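PDB 4ME8: signal peptidase I, which probably cleaves hydrophobic N-terminal signal or leader sequences from secreted proteins, acting as a serine-type endopeptidase of the peptidase S26 family. Local coordinates for residues A[47-52]-A[109-114]; A[87-92]-A[122-127]. All blocks are in the same frame, centred on the assembly; numbering follows the deposited sequence.

Interaction 1 (A[47-52]-A[109-114]); sequences RLIGLP and MYFVLG
Leu48 and Tyr110 make the main side-chain contact between these two antiparallel strands. The isobutyl group crosses the ring obliquely: CD1 of Leu48 packs beside CG and CD1 of Tyr110, 3.5 Å from the latter, while CD2 of Leu48 sits over the face in a CH-pi contact, 4.1 Å from the centroid of the Tyr110 ring. A chi1 of -179° sets CG of Leu48 anti to the backbone N, and from there CD1 and CD2 both reach the ring. CD2 of Leu51 adds a contact 3.8 Å from CE1 of Tyr110. On the side that carries Phe111 and Leu113, CG1 of Ile49 lies 3.9 Å from CB of Leu113, the two side chains crossing at about a right angle, and CG2 of Ile49 meets the edge of the Phe111 ring.

The backbones pair regularly at Arg47 and Leu113, each N-H bonding to the other's carbonyl. The register then slips by one residue in a classic beta bulge, where Ile49 and Gly50 both face Phe111. Phe111 O accepts two bonds, one from Ile49 N at 3.0 Å and a nearly straight one from Gly50 N at 2.9 Å. Phe111 N returns a bond to Gly50 O at 2.9 Å.

Charge enters through Arg47, whose guanidinium leads away from strand 109-113 to a salt bridge with Asp115 and a cation-pi contact with Tyr74.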
ATOM      1  N   ARG A  47       0.407   3.196   4.999  1.00 38.71           N
ATOM      2  CA  ARG A  47       0.495   1.837   5.503  1.00 38.46           C
ATOM      3  C   ARG A  47       1.342   0.936   4.594  1.00 37.61           C
ATOM      4  O   ARG A  47       1.190   0.928   3.369  1.00 35.92           O
ATOM      5  CB  ARG A  47      -0.903   1.238   5.685  1.00 38.51           C
ATOM      6  CG  ARG A  47      -0.932   0.124   6.716  1.00 38.61           C
ATOM      7  CD  ARG A  47      -2.335  -0.397   6.976  1.00 39.48           C
ATOM      8  NE  ARG A  47      -3.136   0.535   7.772  1.00 40.97           N
ATOM      9  CZ  ARG A  47      -3.168   0.567   9.108  1.00 42.12           C
ATOM     10  NH1 ARG A  47      -2.432  -0.275   9.828  1.00 41.58           N
ATOM     11  NH2 ARG A  47      -3.937   1.457   9.729  1.00 43.62           N
ATOM     12  N   LEU A  48       2.250   0.196   5.222  1.00 38.39           N
ATOM     13  CA  LEU A  48       3.086  -0.759   4.521  1.00 37.79           C
ATOM     14  C   LEU A  48       2.220  -1.957   4.137  1.00 36.49           C
ATOM     15  O   LEU A  48       1.595  -2.579   4.996  1.00 35.85           O
ATOM     16  CB  LEU A  48       4.257  -1.190   5.415  1.00 38.88           C
ATOM     17  CG  LEU A  48       5.251  -2.188   4.810  1.00 39.44           C
ATOM     18  CD1 LEU A  48       5.637  -1.769   3.396  1.00 40.18           C
ATOM     19  CD2 LEU A  48       6.479  -2.289   5.695  1.00 41.30           C
ATOM     20  N   ILE A  49       2.163  -2.246   2.838  1.00 37.23           N
ATOM     21  CA  ILE A  49       1.296  -3.301   2.303  1.00 37.30           C
ATOM     22  C   ILE A  49       2.135  -4.394   1.629  1.00 37.08           C
ATOM     23  O   ILE A  49       1.959  -5.588   1.906  1.00 37.43           O
ATOM     24  CB  ILE A  49       0.252  -2.700   1.337  1.00 38.37           C
ATOM     25  CG1 ILE A  49      -0.737  -1.815   2.119  1.00 38.94           C
ATOM     26  CG2 ILE A  49      -0.488  -3.780   0.569  1.00 39.34           C
ATOM     27  CD1 ILE A  49      -1.634  -2.546   3.106  1.00 39.08           C
ATOM     28  N   GLY A  50       3.063  -3.982   0.777  1.00 36.55           N
ATOM     29  CA  GLY A  50       3.933  -4.919   0.080  1.00 37.48           C
ATOM     30  C   GLY A  50       5.402  -4.724   0.396  1.00 37.74           C
ATOM     31  O   GLY A  50       5.895  -3.597   0.422  1.00 37.63           O
ATOM     32  N   LEU A  51       6.088  -5.847   0.594  1.00 38.30           N
ATOM     33  CA  LEU A  51       7.502  -5.906   0.974  1.00 40.08           C
ATOM     34  C   LEU A  51       8.279  -6.536  -0.188  1.00 42.17           C
ATOM     35  O   LEU A  51       7.669  -7.188  -1.031  1.00 41.05           O
ATOM     36  CB  LEU A  51       7.646  -6.785   2.222  1.00 40.55           C
ATOM     37  CG  LEU A  51       6.991  -6.278   3.524  1.00 39.90           C
ATOM     38  CD1 LEU A  51       6.468  -7.426   4.372  1.00 40.77           C
ATOM     39  CD2 LEU A  51       7.984  -5.476   4.340  1.00 41.10           C
ATOM     40  N   PRO A  52       9.619  -6.356  -0.231  1.00 45.49           N
ATOM     41  CA  PRO A  52      10.463  -6.870  -1.325  1.00 48.71           C
ATOM     42  C   PRO A  52      10.198  -8.332  -1.717  1.00 50.26           C
ATOM     43  O   PRO A  52      10.149  -9.221  -0.856  1.00 51.24           O
ATOM     44  CB  PRO A  52      11.881  -6.744  -0.765  1.00 52.05           C
ATOM     45  CG  PRO A  52      11.812  -5.620   0.219  1.00 51.17           C
ATOM     46  CD  PRO A  52      10.409  -5.602   0.766  1.00 47.11           C
HETATM   47  N   MSE A 109      12.641  -1.805  -1.558  1.00 54.98           N
HETATM   48  CA  MSE A 109      11.483  -0.946  -1.779  1.00 53.15           C
HETATM   49  C   MSE A 109      10.232  -1.493  -1.161  1.00 48.58           C
HETATM   50  O   MSE A 109      10.138  -2.686  -0.892  1.00 47.41           O
HETATM   51  CB  MSE A 109      11.296  -0.783  -3.279  1.00 56.54           C
HETATM   52  CG  MSE A 109      12.492   0.004  -3.811  1.00 63.23           C
HETATM   53 SE   MSE A 109      11.968   0.983  -5.405  0.75 70.18          SE
HETATM   54  CE  MSE A 109      11.234   2.614  -4.608  1.00 65.80           C
ATOM     55  N   TYR A 110       9.265  -0.598  -0.950  1.00 45.68           N
ATOM     56  CA  TYR A 110       7.965  -0.911  -0.367  1.00 41.76           C
ATOM     57  C   TYR A 110       6.823  -0.470  -1.284  1.00 40.89           C
ATOM     58  O   TYR A 110       6.951   0.495  -2.043  1.00 41.97           O
ATOM     59  CB  TYR A 110       7.789  -0.160   0.964  1.00 41.33           C
ATOM     60  CG  TYR A 110       8.683  -0.575   2.131  1.00 42.05           C
ATOM     61  CD1 TYR A 110       8.987  -1.911   2.377  1.00 42.08           C
ATOM     62  CD2 TYR A 110       9.161   0.375   3.030  1.00 43.72           C
ATOM     63  CE1 TYR A 110       9.764  -2.281   3.466  1.00 43.79           C
ATOM     64  CE2 TYR A 110       9.933   0.015   4.121  1.00 45.16           C
ATOM     65  CZ  TYR A 110      10.239  -1.314   4.333  1.00 45.30           C
ATOM     66  OH  TYR A 110      11.009  -1.685   5.414  1.00 47.31           O
ATOM     67  N   PHE A 111       5.703  -1.183  -1.179  1.00 40.00           N
ATOM     68  CA  PHE A 111       4.428  -0.785  -1.752  1.00 39.79           C
ATOM     69  C   PHE A 111       3.556  -0.360  -0.588  1.00 39.15           C
ATOM     70  O   PHE A 111       3.383  -1.122   0.373  1.00 39.01           O
ATOM     71  CB  PHE A 111       3.773  -1.960  -2.485  1.00 40.36           C
ATOM     72  CG  PHE A 111       2.533  -1.582  -3.240  1.00 40.55           C
ATOM     73  CD1 PHE A 111       2.621  -1.061  -4.517  1.00 42.37           C
ATOM     74  CD2 PHE A 111       1.281  -1.731  -2.662  1.00 39.31           C
ATOM     75  CE1 PHE A 111       1.475  -0.698  -5.213  1.00 44.21           C
ATOM     76  CE2 PHE A 111       0.137  -1.363  -3.343  1.00 40.48           C
ATOM     77  CZ  PHE A 111       0.229  -0.848  -4.622  1.00 43.25           C
ATOM     78  N   VAL A 112       3.038   0.862  -0.644  1.00 40.19           N
ATOM     79  CA  VAL A 112       2.242   1.409   0.466  1.00 39.42           C
ATOM     80  C   VAL A 112       0.868   1.882  -0.018  1.00 39.74           C
ATOM     81  O   VAL A 112       0.699   2.199  -1.183  1.00 40.33           O
ATOM     82  CB  VAL A 112       2.976   2.556   1.189  1.00 40.38           C
ATOM     83  CG1 VAL A 112       4.356   2.098   1.670  1.00 40.45           C
ATOM     84  CG2 VAL A 112       3.088   3.798   0.306  1.00 42.01           C
ATOM     85  N   LEU A 113      -0.115   1.877   0.876  1.00 39.50           N
ATOM     86  CA  LEU A 113      -1.459   2.361   0.569  1.00 39.60           C
ATOM     87  C   LEU A 113      -1.983   3.161   1.757  1.00 40.05           C
ATOM     88  O   LEU A 113      -1.642   2.859   2.896  1.00 39.82           O
ATOM     89  CB  LEU A 113      -2.406   1.196   0.305  1.00 39.71           C
ATOM     90  CG  LEU A 113      -2.165   0.257  -0.877  1.00 39.73           C
ATOM     91  CD1 LEU A 113      -3.181  -0.866  -0.832  1.00 40.57           C
ATOM     92  CD2 LEU A 113      -2.254   0.969  -2.217  1.00 41.56           C
ATOM     93  N   GLY A 114      -2.814   4.166   1.491  1.00 40.84           N
ATOM     94  CA  GLY A 114      -3.459   4.925   2.559  1.00 41.92           C
ATOM     95  C   GLY A 114      -4.836   4.380   2.886  1.00 43.18           C
ATOM     96  O   GLY A 114      -5.560   3.949   1.985  1.00 44.07           O
TER

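Interaction 2 (A[87-92]-A[122-127]); sequences NYTQDF and DSRYFG. With EDO (1,2-ethanediol), chain C.
Arg124 reaches from the short helix 123-126 into the loop before strand 92-93 and meets Phe92 and Gln90 there. Its aliphatic part forms the close-packed, buried side: CG of Arg124 lies over one face of the Phe92 ring, 4.2 Å from the centroid and displaced toward the rim, and CD of Arg124 is 3.8 Å from CE1 of Phe92. The two side chains cross at about a right angle. CG2 of Thr89 comes to the edge of the same ring.

Further out the guanidinium meets Gln90 tip to tip. NH1 of Arg124 donates to OE1 of Gln90 at 3.0 Å, on a lone pair in the amide plane, although the amide and guanidinium planes are 63° apart. Gln90 is bent at chi2 (-86°), and its NE2 donates to OH of Tyr125, also at 3.0 Å but less straight, with the hydroxyl tilted from the amide plane. This is the looser side: Tyr125 is exposed, and a 1,2-ethanediol, probably from the crystallisation liquor, lies beside its ring and hydrogen-bonds through O2 to Arg124 O.

Asp122, the N-cap of the helix, grips the guanidinium side-on, its OD1 taking NE of Arg124 and its OD2 taking NH2 at 2.9 Å. OD1 also caps Arg124 N, and Arg117 O takes a further bond from NH2. With carboxylate, amide and main-chain oxygens all engaged, the guanidinium is held against rotation, and its charge is probably largely balanced by Asp122 within this buried setting.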
ATOM      1  N   ASN A  87     -16.390  -1.054  -5.111  1.00103.98           N
ATOM      2  CA  ASN A  87     -15.228  -1.530  -4.351  1.00 94.02           C
ATOM      3  C   ASN A  87     -14.414  -0.340  -3.836  1.00 87.02           C
ATOM      4  O   ASN A  87     -14.099   0.583  -4.592  1.00 86.01           O
ATOM      5  CB  ASN A  87     -14.318  -2.423  -5.205  1.00 90.35           C
ATOM      6  CG  ASN A  87     -14.817  -3.857  -5.317  1.00 93.08           C
ATOM      7  OD1 ASN A  87     -15.662  -4.313  -4.541  1.00 95.05           O
ATOM      8  ND2 ASN A  87     -14.269  -4.584  -6.283  1.00 91.59           N
ATOM      9  N   TYR A  88     -14.075  -0.378  -2.551  1.00 81.29           N
ATOM     10  CA  TYR A  88     -13.321   0.687  -1.892  1.00 75.43           C
ATOM     11  C   TYR A  88     -11.934   0.873  -2.522  1.00 71.08           C
ATOM     12  O   TYR A  88     -11.462   2.000  -2.706  1.00 70.22           O
ATOM     13  CB  TYR A  88     -13.187   0.350  -0.405  1.00 72.54           C
ATOM     14  CG  TYR A  88     -12.739   1.490   0.469  1.00 69.65           C
ATOM     15  CD1 TYR A  88     -13.497   2.647   0.570  1.00 73.05           C
ATOM     16  CD2 TYR A  88     -11.573   1.401   1.218  1.00 64.99           C
ATOM     17  CE1 TYR A  88     -13.102   3.694   1.382  1.00 71.65           C
ATOM     18  CE2 TYR A  88     -11.171   2.439   2.036  1.00 63.61           C
ATOM     19  CZ  TYR A  88     -11.937   3.586   2.114  1.00 67.08           C
ATOM     20  OH  TYR A  88     -11.543   4.627   2.920  1.00 66.36           O
ATOM     21  N   THR A  89     -11.289  -0.248  -2.832  1.00 68.69           N
ATOM     22  CA  THR A  89     -10.008  -0.269  -3.531  1.00 64.43           C
ATOM     23  C   THR A  89     -10.232  -0.956  -4.874  1.00 66.89           C
ATOM     24  O   THR A  89     -10.793  -2.051  -4.923  1.00 68.47           O
ATOM     25  CB  THR A  89      -8.936  -1.058  -2.740  1.00 59.34           C
ATOM     26  OG1 THR A  89      -8.840  -0.552  -1.401  1.00 57.04           O
ATOM     27  CG2 THR A  89      -7.576  -0.958  -3.415  1.00 55.80           C
ATOM     28  N   GLN A  90      -9.790  -0.319  -5.957  1.00 67.77           N
ATOM     29  CA  GLN A  90     -10.000  -0.856  -7.304  1.00 71.67           C
ATOM     30  C   GLN A  90      -9.158  -2.114  -7.513  1.00 69.05           C
ATOM     31  O   GLN A  90      -8.109  -2.291  -6.872  1.00 63.63           O
ATOM     32  CB  GLN A  90      -9.712   0.206  -8.397  1.00 74.47           C
ATOM     33  CG  GLN A  90      -8.248   0.405  -8.822  1.00 72.32           C
ATOM     34  CD  GLN A  90      -7.489   1.397  -7.948  1.00 71.81           C
ATOM     35  OE1 GLN A  90      -7.553   1.335  -6.716  1.00 71.36           O
ATOM     36  NE2 GLN A  90      -6.757   2.317  -8.582  1.00 71.62           N
ATOM     37  N   ASP A  91      -9.632  -2.994  -8.391  1.00 71.07           N
ATOM     38  CA  ASP A  91      -8.850  -4.154  -8.804  1.00 69.83           C
ATOM     39  C   ASP A  91      -7.509  -3.702  -9.414  1.00 66.93           C
ATOM     40  O   ASP A  91      -7.460  -2.794 -10.247  1.00 70.83           O
ATOM     41  CB  ASP A  91      -9.620  -5.009  -9.826  1.00 75.45           C
ATOM     42  CG  ASP A  91     -10.882  -5.660  -9.243  1.00 78.87           C
ATOM     43  OD1 ASP A  91     -11.034  -5.736  -8.007  1.00 76.77           O
ATOM     44  OD2 ASP A  91     -11.730  -6.108 -10.040  1.00 83.75           O
ATOM     45  N   PHE A  92      -6.423  -4.323  -8.978  1.00 62.97           N
ATOM     46  CA  PHE A  92      -5.123  -4.109  -9.599  1.00 62.04           C
ATOM     47  C   PHE A  92      -4.153  -5.211  -9.212  1.00 59.54           C
ATOM     48  O   PHE A  92      -4.376  -5.931  -8.245  1.00 58.96           O
ATOM     49  CB  PHE A  92      -4.532  -2.736  -9.224  1.00 60.78           C
ATOM     50  CG  PHE A  92      -4.148  -2.597  -7.764  1.00 56.96           C
ATOM     51  CD1 PHE A  92      -5.066  -2.136  -6.832  1.00 56.73           C
ATOM     52  CD2 PHE A  92      -2.858  -2.895  -7.333  1.00 54.06           C
ATOM     53  CE1 PHE A  92      -4.714  -1.996  -5.496  1.00 54.14           C
ATOM     54  CE2 PHE A  92      -2.504  -2.767  -5.998  1.00 51.46           C
ATOM     55  CZ  PHE A  92      -3.434  -2.313  -5.079  1.00 50.93           C
ATOM     56  N   ASP A 122      -0.881   7.206  -3.142  1.00 46.56           N
ATOM     57  CA  ASP A 122      -0.045   6.162  -2.563  1.00 44.10           C
ATOM     58  C   ASP A 122       0.596   5.373  -3.694  1.00 44.08           C
ATOM     59  O   ASP A 122       0.690   5.891  -4.803  1.00 45.57           O
ATOM     60  CB  ASP A 122      -0.853   5.306  -1.579  1.00 42.60           C
ATOM     61  CG  ASP A 122      -2.159   4.802  -2.166  1.00 43.34           C
ATOM     62  OD1 ASP A 122      -2.198   4.510  -3.377  1.00 45.27           O
ATOM     63  OD2 ASP A 122      -3.149   4.699  -1.408  1.00 42.62           O
ATOM     64  N   SER A 123       1.060   4.152  -3.432  1.00 42.80           N
ATOM     65  CA  SER A 123       1.854   3.422  -4.431  1.00 43.29           C
ATOM     66  C   SER A 123       1.074   3.097  -5.700  1.00 45.81           C
ATOM     67  O   SER A 123       1.678   2.889  -6.756  1.00 47.89           O
ATOM     68  CB  SER A 123       2.468   2.151  -3.841  1.00 41.43           C
ATOM     69  OG  SER A 123       3.550   2.457  -2.974  1.00 41.58           O
ATOM     70  N   ARG A 124      -0.257   3.060  -5.609  1.00 46.34           N
ATOM     71  CA  ARG A 124      -1.085   2.944  -6.812  1.00 50.36           C
ATOM     72  C   ARG A 124      -0.827   4.048  -7.827  1.00 52.92           C
ATOM     73  O   ARG A 124      -1.085   3.851  -9.007  1.00 55.70           O
ATOM     74  CB  ARG A 124      -2.572   2.958  -6.465  1.00 51.48           C
ATOM     75  CG  ARG A 124      -3.075   1.672  -5.845  1.00 51.56           C
ATOM     76  CD  ARG A 124      -4.491   1.833  -5.325  1.00 53.63           C
ATOM     77  NE  ARG A 124      -4.573   2.845  -4.271  1.00 52.60           N
ATOM     78  CZ  ARG A 124      -5.713   3.313  -3.766  1.00 54.92           C
ATOM     79  NH1 ARG A 124      -6.887   2.865  -4.209  1.00 57.38           N
ATOM     80  NH2 ARG A 124      -5.681   4.240  -2.812  1.00 54.44           N
ATOM     81  N   TYR A 125      -0.355   5.209  -7.361  1.00 53.49           N
ATOM     82  CA  TYR A 125      -0.247   6.401  -8.211  1.00 57.20           C
ATOM     83  C   TYR A 125       1.143   7.050  -8.245  1.00 58.11           C
ATOM     84  O   TYR A 125       1.517   7.606  -9.281  1.00 61.78           O
ATOM     85  CB  TYR A 125      -1.309   7.426  -7.794  1.00 58.25           C
ATOM     86  CG  TYR A 125      -2.701   6.829  -7.718  1.00 58.48           C
ATOM     87  CD1 TYR A 125      -3.324   6.329  -8.857  1.00 61.85           C
ATOM     88  CD2 TYR A 125      -3.384   6.744  -6.509  1.00 56.80           C
ATOM     89  CE1 TYR A 125      -4.592   5.772  -8.798  1.00 63.18           C
ATOM     90  CE2 TYR A 125      -4.653   6.191  -6.437  1.00 58.00           C
ATOM     91  CZ  TYR A 125      -5.251   5.707  -7.583  1.00 61.51           C
ATOM     92  OH  TYR A 125      -6.504   5.160  -7.513  1.00 64.83           O
ATOM     93  N   PHE A 126       1.894   7.013  -7.137  1.00 55.33           N
ATOM     94  CA  PHE A 126       3.301   7.471  -7.154  1.00 55.83           C
ATOM     95  C   PHE A 126       4.365   6.353  -7.183  1.00 55.22           C
ATOM     96  O   PHE A 126       5.567   6.635  -7.141  1.00 57.03           O
ATOM     97  CB  PHE A 126       3.600   8.532  -6.066  1.00 55.01           C
ATOM     98  CG  PHE A 126       3.453   8.069  -4.628  1.00 51.79           C
ATOM     99  CD1 PHE A 126       3.880   6.816  -4.202  1.00 49.61           C
ATOM    100  CD2 PHE A 126       2.957   8.947  -3.676  1.00 51.11           C
ATOM    101  CE1 PHE A 126       3.762   6.430  -2.882  1.00 46.91           C
ATOM    102  CE2 PHE A 126       2.841   8.574  -2.346  1.00 49.22           C
ATOM    103  CZ  PHE A 126       3.248   7.312  -1.945  1.00 47.57           C
ATOM    104  N   GLY A 127       3.933   5.096  -7.268  1.00 52.87           N
ATOM    105  CA  GLY A 127       4.866   3.986  -7.443  1.00 52.50           C
ATOM    106  C   GLY A 127       5.513   3.567  -6.139  1.00 49.82           C
ATOM    107  O   GLY A 127       5.059   3.951  -5.070  1.00 48.57           O
TER
HETATM  108  C1  EDO C 201      -3.355   3.196 -12.442  1.00 69.14           C
HETATM  109  O1  EDO C 201      -4.610   3.282 -11.739  1.00 56.28           O
HETATM  110  C2  EDO C 201      -2.478   4.416 -12.148  1.00 67.42           C
HETATM  111  O2  EDO C 201      -1.136   4.025 -11.798  1.00 68.35           O

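Strand 109-113 and helix 123-126 follow each other in the chain, and through them interactions 1 and 2 touch, their centres about 11 Å apart. The segments alternate in sequence: 47-52, 87-92, 109-114, 122-127. Interaction 1 pairs strands within the five-stranded antiparallel sheet; through the helix, interaction 2 connects that sheet to the loop leading into strand 92-93, an outer strand of the four-stranded sheet. The helix start bridges the two: Ser123 OG probably hydrogen-bonds Val112 N, and Asp122 OD2 probably bonds Gly114 N. Between side chains, Val112 lies about 4 Å and Arg124 about 7 Å from Lys46, a predicted active-site residue directly preceding segment 47-52.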